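Sensor protein (Bacteroides thetaiotaomicron, PDB 2X7X) binds beta-D-fructose through its periplasmic domain, the part present here, and probably signals as a hybrid two-component histidine kinase. Local coordinates at residues G10-S15 / L66-N71; E40-G45 / V55-D60. One frame throughout, in Å; residues are numbered along the deposited sequence.

Overall arrangement
Strand 8-13, the first of the chain, carries residues 10-15; the chain then passes through helix 18-31 to the outermost strand 38-43, which holds residues 40-45. Helix 48-60 follows, and its last turns, residues 55-60, pack back against that strand in interaction 2, closing a short loop. The chain next enters strand 65-68, which pairs with strand 8-13 in interaction 1 and closes a longer loop with interaction 2 nested inside it. Because strands 38-43 and 8-13 are also neighbours, the two contacts share one parallel sheet. F58 of interaction 2 reaches G10 of interaction 1, tying helix 48-60 to the N-terminal lobe's sheet.

Interaction 1 (G10-S15 / L66-N71)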
loop_
_atom_site.group_PDB
_atom_site.type_symbol
_atom_site.label_atom_id
_atom_site.label_comp_id
_atom_site.label_asym_id
_atom_site.label_seq_id
_atom_site.Cartn_x
_atom_site.Cartn_y
_atom_site.Cartn_z
ATOM N N GLY A 10 28.000 -11.967 -5.983
ATOM C CA GLY A 10 27.394 -12.820 -6.996
ATOM C C GLY A 10 26.020 -13.307 -6.568
ATOM O O GLY A 10 25.848 -13.781 -5.443
ATOM N N VAL A 11 25.041 -13.180 -7.465
ATOM C CA VAL A 11 23.680 -13.646 -7.202
ATOM C C VAL A 11 23.339 -14.794 -8.138
ATOM O O VAL A 11 23.192 -14.614 -9.352
ATOM C CB VAL A 11 22.627 -12.516 -7.306
ATOM C CG1 VAL A 11 21.208 -13.055 -7.079
ATOM C CG2 VAL A 11 22.920 -11.405 -6.293
ATOM N N ALA A 12 23.241 -15.984 -7.560
ATOM C CA ALA A 12 22.845 -17.160 -8.313
ATOM C C ALA A 12 21.349 -17.355 -8.108
ATOM O O ALA A 12 20.886 -17.670 -7.000
ATOM C CB ALA A 12 23.630 -18.379 -7.862
ATOM N N GLN A 13 20.600 -17.153 -9.183
ATOM C CA GLN A 13 19.148 -17.099 -9.114
ATOM C C GLN A 13 18.581 -18.300 -9.856
ATOM O O GLN A 13 18.997 -18.584 -10.976
ATOM C CB GLN A 13 18.684 -15.784 -9.745
ATOM C CG GLN A 13 17.307 -15.319 -9.383
ATOM C CD GLN A 13 17.204 -14.770 -7.981
ATOM O OE1 GLN A 13 16.981 -15.520 -7.033
ATOM N NE2 GLN A 13 17.317 -13.451 -7.843
ATOM N N CYS A 14 17.637 -18.999 -9.229
ATOM C CA CYS A 14 17.112 -20.255 -9.773
ATOM C C CYS A 14 16.301 -20.086 -11.057
ATOM O O CYS A 14 16.189 -21.009 -11.869
ATOM C CB CYS A 14 16.287 -20.999 -8.715
ATOM S SG CYS A 14 14.913 -20.049 -7.987
ATOM N N SER A 15 15.739 -18.904 -11.249
ATOM C CA SER A 15 14.940 -18.660 -12.437
ATOM C C SER A 15 14.810 -17.182 -12.730
ATOM O O SER A 15 15.392 -16.355 -12.023
ATOM C CB SER A 15 13.550 -19.313 -12.309
ATOM O OG SER A 15 12.990 -19.118 -11.031
ATOM N N LEU A 66 28.341 -14.541 -1.839
ATOM C CA LEU A 66 27.420 -15.236 -2.730
ATOM C C LEU A 66 25.988 -15.243 -2.197
ATOM O O LEU A 66 25.733 -15.679 -1.075
ATOM C CB LEU A 66 27.908 -16.663 -2.985
ATOM C CG LEU A 66 27.147 -17.437 -4.061
ATOM C CD1 LEU A 66 28.101 -18.235 -4.931
ATOM C CD2 LEU A 66 26.086 -18.337 -3.439
ATOM N N ILE A 67 25.069 -14.746 -3.018
ATOM C CA ILE A 67 23.636 -14.821 -2.743
ATOM C C ILE A 67 23.017 -15.842 -3.689
ATOM O O ILE A 67 23.072 -15.685 -4.911
ATOM C CB ILE A 67 22.932 -13.444 -2.899
ATOM C CG1 ILE A 67 23.423 -12.452 -1.847
ATOM C CG2 ILE A 67 21.423 -13.582 -2.744
ATOM C CD1 ILE A 67 23.179 -11.012 -2.237
ATOM N N ILE A 68 22.431 -16.889 -3.119
ATOM C CA ILE A 68 21.802 -17.936 -3.926
ATOM C C ILE A 68 20.387 -18.299 -3.471
ATOM O O ILE A 68 20.082 -18.340 -2.274
ATOM C CB ILE A 68 22.683 -19.234 -4.011
ATOM C CG1 ILE A 68 22.045 -20.261 -4.948
ATOM C CG2 ILE A 68 22.895 -19.842 -2.642
ATOM C CD1 ILE A 68 22.843 -21.510 -5.156
ATOM N N SER A 69 19.540 -18.575 -4.456
ATOM C CA SER A 69 18.242 -19.192 -4.241
ATOM C C SER A 69 18.241 -20.592 -4.871
ATOM O O SER A 69 18.128 -20.730 -6.092
ATOM C CB SER A 69 17.139 -18.308 -4.828
ATOM O OG SER A 69 15.970 -19.074 -5.078
ATOM N N ALA A 70 18.352 -21.623 -4.029
ATOM C CA ALA A 70 18.585 -23.012 -4.478
ATOM C C ALA A 70 17.417 -23.680 -5.221
ATOM O O ALA A 70 16.407 -24.035 -4.612
ATOM C CB ALA A 70 19.028 -23.869 -3.294
ATOM N N ASN A 71 17.590 -23.883 -6.529
ATOM C CA ASN A 71 16.535 -24.389 -7.430
ATOM C C ASN A 71 15.761 -25.586 -6.901
ATOM O O ASN A 71 14.532 -25.593 -6.910
ATOM C CB ASN A 71 17.109 -24.721 -8.806
ATOM C CG ASN A 71 16.039 -25.125 -9.802
ATOM O OD1 ASN A 71 15.190 -24.324 -10.165
ATOM N ND2 ASN A 71 16.091 -26.362 -10.263
#
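V11 lies beside I67 and points the same way, its CG2 4.0 Å from I67 CB, on one face of a parallel strand pair. On the other face A12 CB rests 3.8 Å from CG1 of I68. With CG1 anti to the backbone N (chi1 -176°), I68 lays this branch beside A12. Three backbone bonds zip the strands together: I67 N to G10 O (2.7 Å), A12 N to I67 O (2.7 Å) and S69 N to A12 O (3.0 Å). Strands 8-13 and 65-68 are neighbours inside the parallel sheet of the N-terminal lobe of a periplasmic binding protein, where loops at the C-terminal strand ends line the sugar cleft.

Toward the C-terminal ends of the strands the contact turns polar. C14 swings SG between its backbone N and carbonyl carbon (chi1 56°), 3.2 Å from S69 OG, while its CB packs 3.6 Å from CA of N71. Q13 brings OE1 to 3.6 Å from S69 CB; its NE2 is hydrogen-bonded to N24 and OE1 weakly to R20. S69 OG is hydrogen-bonded to D94 and the N71 carbonyl to R95, both fructose-binding residues, and S15 makes a weak hydrogen bond to the sugar itself. The chemistry thus passes from an apolar, backbone-bonded strand pair to a buried polar end, where the S69 hydroxyl and the N71 carbonyl probably help to position D94 and R95.

Interaction 2 (E40-G45 / V55-D60); sequences EIRSAG and VHYFMD
R42 lays its guanidinium flat on one face of the Y57 ring, the planes only 10° apart. CZ stands 4.3 Å from the ring centroid and close to the ring normal, a cation-pi stack, with NH1 displaced toward the rim, 3.9 Å from Y57 CE1. The R42 chain sets off with CG anti to the carbonyl carbon (chi1 -58°) and bends at chi3. Before that bend its methylene carbons pass F58: CD lies 3.5 Å from F58 CZ, and the F58 ring is turned nearly perpendicular to the guanidinium. NE also forms a salt bridge with D54, earlier on the same helix, which helps to fix the rotation of the stacked group.

E40 leaves the same side of the strand but stays extended. Its CG lies in the plane of the F58 ring, at the edge, 3.9 Å from CE1. The E40 side chain crosses that of Y57 at about a right angle, carboxylate and ring planes nearly perpendicular, with OE2 3.1 Å from Y57 OH. Here strand 38-43, at the border of the parallel sheet, meets the helix that follows it, running nearly antiparallel at 158° as in the beta-alpha units of a Rossmann-like periplasmic binding protein lobe. Alternate strand residues E40 and R42 face the helix, which answers with the consecutive aromatics Y57 and F58.

With CG anti to its backbone N, Y57 holds its ring out toward the strand, face against the guanidinium. An alanine in place of Y57 would probably leave the R42 guanidinium without its stacking surface, held chiefly by D54, and open a gap beside the E40 carboxylate. F58 reaches farther inward, where its ring also touches L66 of strand 65-68 and V63 in the preceding loop.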
loop_
_atom_site.group_PDB
_atom_site.type_symbol
_atom_site.label_atom_id
_atom_site.label_comp_id
_atom_site.label_asym_id
_atom_site.label_seq_id
_atom_site.Cartn_x
_atom_site.Cartn_y
_atom_site.Cartn_z
ATOM N N GLU A 40 26.720 -8.689 -9.546
ATOM C CA GLU A 40 26.540 -9.438 -10.768
ATOM C C GLU A 40 25.444 -10.479 -10.532
ATOM O O GLU A 40 25.390 -11.092 -9.463
ATOM C CB GLU A 40 27.855 -10.116 -11.106
ATOM C CG GLU A 40 27.918 -10.781 -12.457
ATOM C CD GLU A 40 29.292 -11.353 -12.731
ATOM O OE1 GLU A 40 30.231 -11.089 -11.928
ATOM O OE2 GLU A 40 29.425 -12.067 -13.750
ATOM N N ILE A 41 24.568 -10.670 -11.521
ATOM C CA ILE A 41 23.382 -11.523 -11.355
ATOM C C ILE A 41 23.179 -12.434 -12.552
ATOM O O ILE A 41 23.213 -11.970 -13.690
ATOM C CB ILE A 41 22.088 -10.687 -11.136
ATOM C CG1 ILE A 41 22.226 -9.776 -9.915
ATOM C CG2 ILE A 41 20.882 -11.600 -10.973
ATOM C CD1 ILE A 41 21.083 -8.817 -9.730
ATOM N N ARG A 42 22.955 -13.721 -12.282
ATOM C CA ARG A 42 22.721 -14.737 -13.326
ATOM C C ARG A 42 21.492 -15.593 -13.014
ATOM O O ARG A 42 21.234 -15.928 -11.852
ATOM C CB ARG A 42 23.942 -15.656 -13.467
ATOM C CG ARG A 42 25.246 -14.933 -13.805
ATOM C CD ARG A 42 26.478 -15.813 -13.587
ATOM N NE ARG A 42 26.580 -16.916 -14.548
ATOM C CZ ARG A 42 27.079 -16.807 -15.779
ATOM N NH1 ARG A 42 27.529 -15.633 -16.223
ATOM N NH2 ARG A 42 27.125 -17.877 -16.569
ATOM N N SER A 43 20.741 -15.951 -14.049
ATOM C CA SER A 43 19.587 -16.821 -13.892
ATOM C C SER A 43 19.943 -18.232 -14.336
ATOM O O SER A 43 20.677 -18.421 -15.298
ATOM C CB SER A 43 18.381 -16.292 -14.688
ATOM O OG SER A 43 17.365 -17.287 -14.824
ATOM N N ALA A 44 19.405 -19.217 -13.632
ATOM C CA ALA A 44 19.633 -20.615 -13.951
ATOM C C ALA A 44 18.575 -21.174 -14.891
ATOM O O ALA A 44 18.671 -22.323 -15.315
ATOM C CB ALA A 44 19.681 -21.428 -12.678
ATOM N N GLY A 45 17.557 -20.373 -15.204
ATOM C CA GLY A 45 16.423 -20.847 -16.005
ATOM C C GLY A 45 15.901 -22.204 -15.554
ATOM O O GLY A 45 15.685 -23.088 -16.374
ATOM N N VAL A 55 27.292 -20.994 -9.919
ATOM C CA VAL A 55 28.032 -20.979 -8.652
ATOM C C VAL A 55 29.536 -21.186 -8.886
ATOM O O VAL A 55 30.355 -20.441 -8.345
ATOM C CB VAL A 55 27.461 -21.972 -7.591
ATOM C CG1 VAL A 55 28.258 -21.898 -6.290
ATOM C CG2 VAL A 55 26.012 -21.664 -7.304
ATOM N N HIS A 56 29.895 -22.170 -9.710
ATOM C CA HIS A 56 31.304 -22.388 -10.067
ATOM C C HIS A 56 31.934 -21.138 -10.682
ATOM O O HIS A 56 33.065 -20.787 -10.336
ATOM C CB HIS A 56 31.490 -23.610 -10.979
ATOM C CG HIS A 56 31.232 -24.922 -10.298
ATOM N ND1 HIS A 56 30.802 -26.042 -10.979
ATOM C CD2 HIS A 56 31.330 -25.289 -8.997
ATOM C CE1 HIS A 56 30.656 -27.046 -10.130
ATOM N NE2 HIS A 56 30.969 -26.614 -8.920
ATOM N N TYR A 57 31.189 -20.465 -11.564
ATOM C CA TYR A 57 31.599 -19.192 -12.167
ATOM C C TYR A 57 31.921 -18.122 -11.118
ATOM O O TYR A 57 32.956 -17.451 -11.191
ATOM C CB TYR A 57 30.507 -18.689 -13.117
ATOM C CG TYR A 57 30.780 -17.338 -13.751
ATOM C CD1 TYR A 57 31.138 -17.235 -15.098
ATOM C CD2 TYR A 57 30.662 -16.159 -13.006
ATOM C CE1 TYR A 57 31.386 -15.988 -15.686
ATOM C CE2 TYR A 57 30.912 -14.915 -13.578
ATOM C CZ TYR A 57 31.273 -14.835 -14.914
ATOM O OH TYR A 57 31.512 -13.593 -15.467
ATOM N N PHE A 58 31.023 -17.958 -10.153
ATOM C CA PHE A 58 31.209 -16.971 -9.099
ATOM C C PHE A 58 32.375 -17.335 -8.175
ATOM O O PHE A 58 33.016 -16.456 -7.590
ATOM C CB PHE A 58 29.909 -16.776 -8.310
ATOM C CG PHE A 58 28.858 -15.955 -9.038
ATOM C CD1 PHE A 58 29.166 -14.697 -9.564
ATOM C CD2 PHE A 58 27.550 -16.426 -9.167
ATOM C CE1 PHE A 58 28.192 -13.937 -10.227
ATOM C CE2 PHE A 58 26.574 -15.677 -9.821
ATOM C CZ PHE A 58 26.891 -14.430 -10.349
ATOM N N MET A 59 32.647 -18.632 -8.056
ATOM C CA MET A 59 33.789 -19.124 -7.285
ATOM C C MET A 59 35.124 -18.884 -8.002
ATOM O O MET A 59 36.112 -18.522 -7.365
ATOM C CB MET A 59 33.619 -20.608 -6.976
ATOM C CG MET A 59 32.852 -20.898 -5.700
ATOM S SD MET A 59 32.331 -22.622 -5.543
ATOM C CE MET A 59 33.552 -23.493 -6.544
ATOM N N ASP A 60 35.145 -19.094 -9.318
ATOM C CA ASP A 60 36.320 -18.796 -10.141
ATOM C C ASP A 60 36.663 -17.310 -10.059
ATOM O O ASP A 60 37.802 -16.952 -9.779
ATOM C CB ASP A 60 36.098 -19.208 -11.604
ATOM C CG ASP A 60 36.015 -20.724 -11.792
ATOM O OD1 ASP A 60 36.308 -21.483 -10.839
ATOM O OD2 ASP A 60 35.652 -21.160 -12.911
#